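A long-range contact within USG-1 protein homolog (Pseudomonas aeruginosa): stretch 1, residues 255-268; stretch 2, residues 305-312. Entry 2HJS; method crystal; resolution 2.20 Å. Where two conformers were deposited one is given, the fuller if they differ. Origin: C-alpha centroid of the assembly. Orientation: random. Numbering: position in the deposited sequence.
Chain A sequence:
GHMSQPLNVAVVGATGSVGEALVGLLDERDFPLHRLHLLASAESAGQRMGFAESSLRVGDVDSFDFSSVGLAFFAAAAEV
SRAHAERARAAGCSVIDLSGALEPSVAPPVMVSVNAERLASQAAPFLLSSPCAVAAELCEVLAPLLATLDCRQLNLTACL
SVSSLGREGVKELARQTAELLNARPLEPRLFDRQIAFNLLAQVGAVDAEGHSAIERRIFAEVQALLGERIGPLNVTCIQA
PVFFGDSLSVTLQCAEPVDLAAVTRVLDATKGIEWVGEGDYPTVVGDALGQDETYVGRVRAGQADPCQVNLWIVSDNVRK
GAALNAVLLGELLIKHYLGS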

# COMPACT_ATOMS: atom_id res chain seq x y z
N ALA A 255 0.42 1.89 -24.85
CA ALA A 255 1.09 1.63 -26.11
C ALA A 255 1.83 2.87 -26.62
O ALA A 255 2.83 2.75 -27.31
CB ALA A 255 0.07 1.15 -27.16
N GLU A 256 1.33 4.05 -26.23
CA GLU A 256 1.77 5.36 -26.73
C GLU A 256 2.08 6.24 -25.51
O GLU A 256 1.53 6.00 -24.43
CB GLU A 256 0.63 6.00 -27.55
CG GLU A 256 -0.10 5.06 -28.55
CD GLU A 256 -1.59 5.39 -28.73
OE1 GLU A 256 -2.45 4.55 -28.34
OE2 GLU A 256 -1.91 6.49 -29.27
N PRO A 257 2.99 7.25 -25.65
CA PRO A 257 3.11 8.24 -24.57
C PRO A 257 1.75 8.82 -24.13
O PRO A 257 0.93 9.20 -24.97
CB PRO A 257 3.99 9.33 -25.18
CG PRO A 257 4.85 8.58 -26.19
CD PRO A 257 3.95 7.52 -26.75
N VAL A 258 1.51 8.85 -22.82
CA VAL A 258 0.21 9.26 -22.29
C VAL A 258 0.08 10.78 -22.27
O VAL A 258 0.96 11.48 -21.76
CB VAL A 258 -0.03 8.68 -20.87
CG1 VAL A 258 -1.38 9.10 -20.32
CG2 VAL A 258 0.04 7.16 -20.89
N ASP A 259 -1.02 11.28 -22.85
CA ASP A 259 -1.42 12.67 -22.74
C ASP A 259 -2.05 12.82 -21.36
O ASP A 259 -3.22 12.51 -21.17
CB ASP A 259 -2.45 13.01 -23.82
CG ASP A 259 -2.73 14.52 -23.95
OD1 ASP A 259 -2.30 15.32 -23.08
OD2 ASP A 259 -3.39 14.90 -24.96
N LEU A 260 -1.26 13.28 -20.40
CA LEU A 260 -1.71 13.44 -19.02
C LEU A 260 -2.88 14.43 -18.89
O LEU A 260 -3.85 14.15 -18.21
CB LEU A 260 -0.53 13.86 -18.12
CG LEU A 260 0.62 12.85 -18.03
CD1 LEU A 260 1.80 13.40 -17.21
CD2 LEU A 260 0.17 11.50 -17.49
N ALA A 261 -2.78 15.58 -19.55
CA ALA A 261 -3.88 16.55 -19.58
C ALA A 261 -5.21 15.92 -20.01
O ALA A 261 -6.26 16.23 -19.44
CB ALA A 261 -3.52 17.73 -20.50
N ALA A 262 -5.17 15.06 -21.02
CA ALA A 262 -6.38 14.38 -21.53
C ALA A 262 -6.96 13.40 -20.50
O ALA A 262 -8.18 13.31 -20.34
CB ALA A 262 -6.08 13.66 -22.84
N VAL A 263 -6.07 12.70 -19.80
CA VAL A 263 -6.46 11.81 -18.72
C VAL A 263 -7.23 12.57 -17.63
O VAL A 263 -8.34 12.17 -17.23
CB VAL A 263 -5.21 11.10 -18.10
CG1 VAL A 263 -5.60 10.36 -16.82
CG2 VAL A 263 -4.59 10.14 -19.10
N THR A 264 -6.66 13.68 -17.17
CA THR A 264 -7.26 14.43 -16.06
C THR A 264 -8.53 15.12 -16.55
O THR A 264 -9.49 15.25 -15.79
CB THR A 264 -6.30 15.49 -15.47
OG1 THR A 264 -5.95 16.46 -16.46
CG2 THR A 264 -5.00 14.86 -14.95
N ARG A 265 -8.55 15.55 -17.82
CA ARG A 265 -9.76 16.12 -18.42
C ARG A 265 -10.94 15.11 -18.40
O ARG A 265 -12.07 15.46 -18.02
CB ARG A 265 -9.45 16.65 -19.83
CG ARG A 265 -10.50 17.53 -20.46
CD ARG A 265 -10.02 18.09 -21.85
NE ARG A 265 -8.83 18.93 -21.76
CZ ARG A 265 -7.62 18.66 -22.29
NH1 ARG A 265 -7.39 17.57 -23.00
NH2 ARG A 265 -6.62 19.53 -22.14
N VAL A 266 -10.67 13.86 -18.78
CA VAL A 266 -11.70 12.84 -18.86
C VAL A 266 -12.26 12.54 -17.48
O VAL A 266 -13.48 12.42 -17.31
CB VAL A 266 -11.15 11.51 -19.46
CG1 VAL A 266 -12.17 10.37 -19.31
CG2 VAL A 266 -10.84 11.68 -20.91
N LEU A 267 -11.35 12.39 -16.51
CA LEU A 267 -11.69 12.12 -15.12
C LEU A 267 -12.46 13.27 -14.51
O LEU A 267 -13.42 13.07 -13.78
CB LEU A 267 -10.41 11.90 -14.30
CG LEU A 267 -9.59 10.66 -14.64
CD1 LEU A 267 -8.26 10.69 -13.93
CD2 LEU A 267 -10.36 9.38 -14.33
N ASP A 268 -12.03 14.49 -14.83
CA ASP A 268 -12.73 15.66 -14.38
C ASP A 268 -14.16 15.72 -14.96
O ASP A 268 -15.08 16.11 -14.26
CB ASP A 268 -11.94 16.91 -14.73
CG ASP A 268 -12.20 18.07 -13.78
OD1 ASP A 268 -12.75 17.83 -12.67
OD2 ASP A 268 -11.84 19.20 -14.15
N ASP A 305 9.50 6.50 -18.17
CA ASP A 305 8.65 6.05 -19.28
C ASP A 305 7.41 6.94 -19.44
O ASP A 305 6.51 6.89 -18.61
CB ASP A 305 8.21 4.60 -18.97
CG ASP A 305 7.62 3.82 -20.20
OD1 ASP A 305 7.12 4.39 -21.23
OD2 ASP A 305 7.62 2.56 -20.08
N PRO A 306 7.36 7.77 -20.51
CA PRO A 306 6.14 8.52 -20.84
C PRO A 306 4.94 7.62 -21.19
O PRO A 306 3.81 8.09 -21.15
CB PRO A 306 6.55 9.38 -22.04
CG PRO A 306 7.81 8.77 -22.57
CD PRO A 306 8.47 8.06 -21.44
N CYS A 307 5.18 6.34 -21.51
CA CYS A 307 4.10 5.38 -21.81
C CYS A 307 3.42 4.81 -20.54
O CYS A 307 2.49 4.01 -20.64
CB CYS A 307 4.63 4.24 -22.70
SG CYS A 307 5.43 4.75 -24.28
N GLN A 308 3.89 5.23 -19.36
CA GLN A 308 3.31 4.84 -18.07
C GLN A 308 2.49 5.96 -17.45
O GLN A 308 2.90 7.12 -17.49
CB GLN A 308 4.42 4.52 -17.07
CG GLN A 308 4.97 3.13 -17.17
CD GLN A 308 6.19 2.94 -16.31
OE1 GLN A 308 6.48 3.73 -15.40
NE2 GLN A 308 6.95 1.90 -16.62
N VAL A 309 1.35 5.62 -16.85
CA VAL A 309 0.59 6.61 -16.10
C VAL A 309 0.18 5.96 -14.80
O VAL A 309 -0.24 4.81 -14.79
CB VAL A 309 -0.64 7.21 -16.91
CG1 VAL A 309 -1.62 6.12 -17.38
CG2 VAL A 309 -1.41 8.28 -16.08
N ASN A 310 0.34 6.70 -13.71
CA ASN A 310 -0.09 6.28 -12.39
C ASN A 310 -1.36 6.99 -12.01
O ASN A 310 -1.55 8.13 -12.42
CB ASN A 310 0.95 6.65 -11.35
CG ASN A 310 2.20 5.83 -11.48
OD1 ASN A 310 3.13 6.22 -12.18
ND2 ASN A 310 2.20 4.66 -10.85
N LEU A 311 -2.21 6.32 -11.23
CA LEU A 311 -3.41 6.92 -10.67
C LEU A 311 -3.47 6.49 -9.21
O LEU A 311 -3.05 5.40 -8.88
CB LEU A 311 -4.69 6.37 -11.34
CG LEU A 311 -4.83 6.30 -12.86
CD1 LEU A 311 -6.04 5.45 -13.14
CD2 LEU A 311 -5.06 7.69 -13.41
N TRP A 312 -4.05 7.34 -8.36
CA TRP A 312 -4.37 6.99 -6.98
C TRP A 312 -5.86 7.18 -6.82
O TRP A 312 -6.39 8.20 -7.20
CB TRP A 312 -3.58 7.88 -6.03
CG TRP A 312 -4.05 7.94 -4.58
CD1 TRP A 312 -4.88 8.90 -4.02
CD2 TRP A 312 -3.69 7.05 -3.50
NE1 TRP A 312 -5.04 8.65 -2.68
CE2 TRP A 312 -4.34 7.52 -2.34
CE3 TRP A 312 -2.90 5.89 -3.42
CZ2 TRP A 312 -4.18 6.90 -1.09
CZ3 TRP A 312 -2.76 5.27 -2.17
CH2 TRP A 312 -3.39 5.79 -1.02
O HOH W 1 3.28 10.88 -20.61

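This is a small, mostly apolar contact in which a loop and the helix that follows it lie against a turn and the strand that follows it, pinned at the loop end by one backbone hydrogen bond and one bridging water. The two stretches share the same plan, an irregular lead-in followed by regular structure, and they run in broadly the same direction: the axes of helix 260-268 and strand 308-312 differ by 31°, with a closest approach of 10.8 Å. That spacing leaves room for side chains from both elements to fill the gap.

The backbones come together at the lead-ins, where the CA atoms of P257 and C307 are 4.1 Å apart. Here V258 N donates to P306 O over 2.9 Å, and the angle of 172° at the hydrogen makes the bond nearly straight. The acceptor is well placed for this role. P306 sits inside a type I turn from D305 to Q308, closed by Q308 N to D305 O at 3.2 Å, so its carbonyl is not the one that closes the turn and can serve a partner from another part of the chain. P306 O also accepts from water 1 at 2.9 Å, while the same water donates to V258 O at 2.7 Å. Direct bond and water together thus engage both the amide and the carbonyl of V258 through a single oxygen. A CA-H...O contact from P257 CA to P306 O, 3.5 Å long, adds a weaker polar touch.

Around this anchor the two prolines meet, P257 CB lying 4.1 Å from P306 CB. Neither ring has an amide hydrogen to offer, and the pairing is one of apolar surfaces. C307 fits beside them: its SG is 4.0 Å from P257 CD, and its CA is 3.7 Å from E256 O. With 62 Å² covered, C307 gives up more surface to the other stretch than any other residue here.

Farther along, the strand's alternation sets the rule. V309 and L311 point their CA-to-CB bonds toward the first stretch, whereas those of Q308 and N310 point away, and both residues find polar partners elsewhere in the structure. V258, also directed toward its partner, brings CG1 to 4.0 Å from V309 CB. L260 starts out sideways, but its end comes nearer, and CD2 reaches V309 CG2 at 3.9 Å. V309 therefore receives a branched side chain from the loop and another from the first turn of the helix.

The helix supplies the next layer through its own periodicity. V263 and L267, four residues apart, both point their CA-to-CB bonds toward the strand and converge on one methyl: V263 CG1 and L267 CD1 each lie 4.4 Å from L311 CD2. D259 holds the N-cap position, its CA-to-CB bond pointing away from the other stretch, with which it makes no contact. Polar backbone contacts and apolar packing of P257, P306 and C307 share the loop end; farther along, the contacts are between aliphatic side chains.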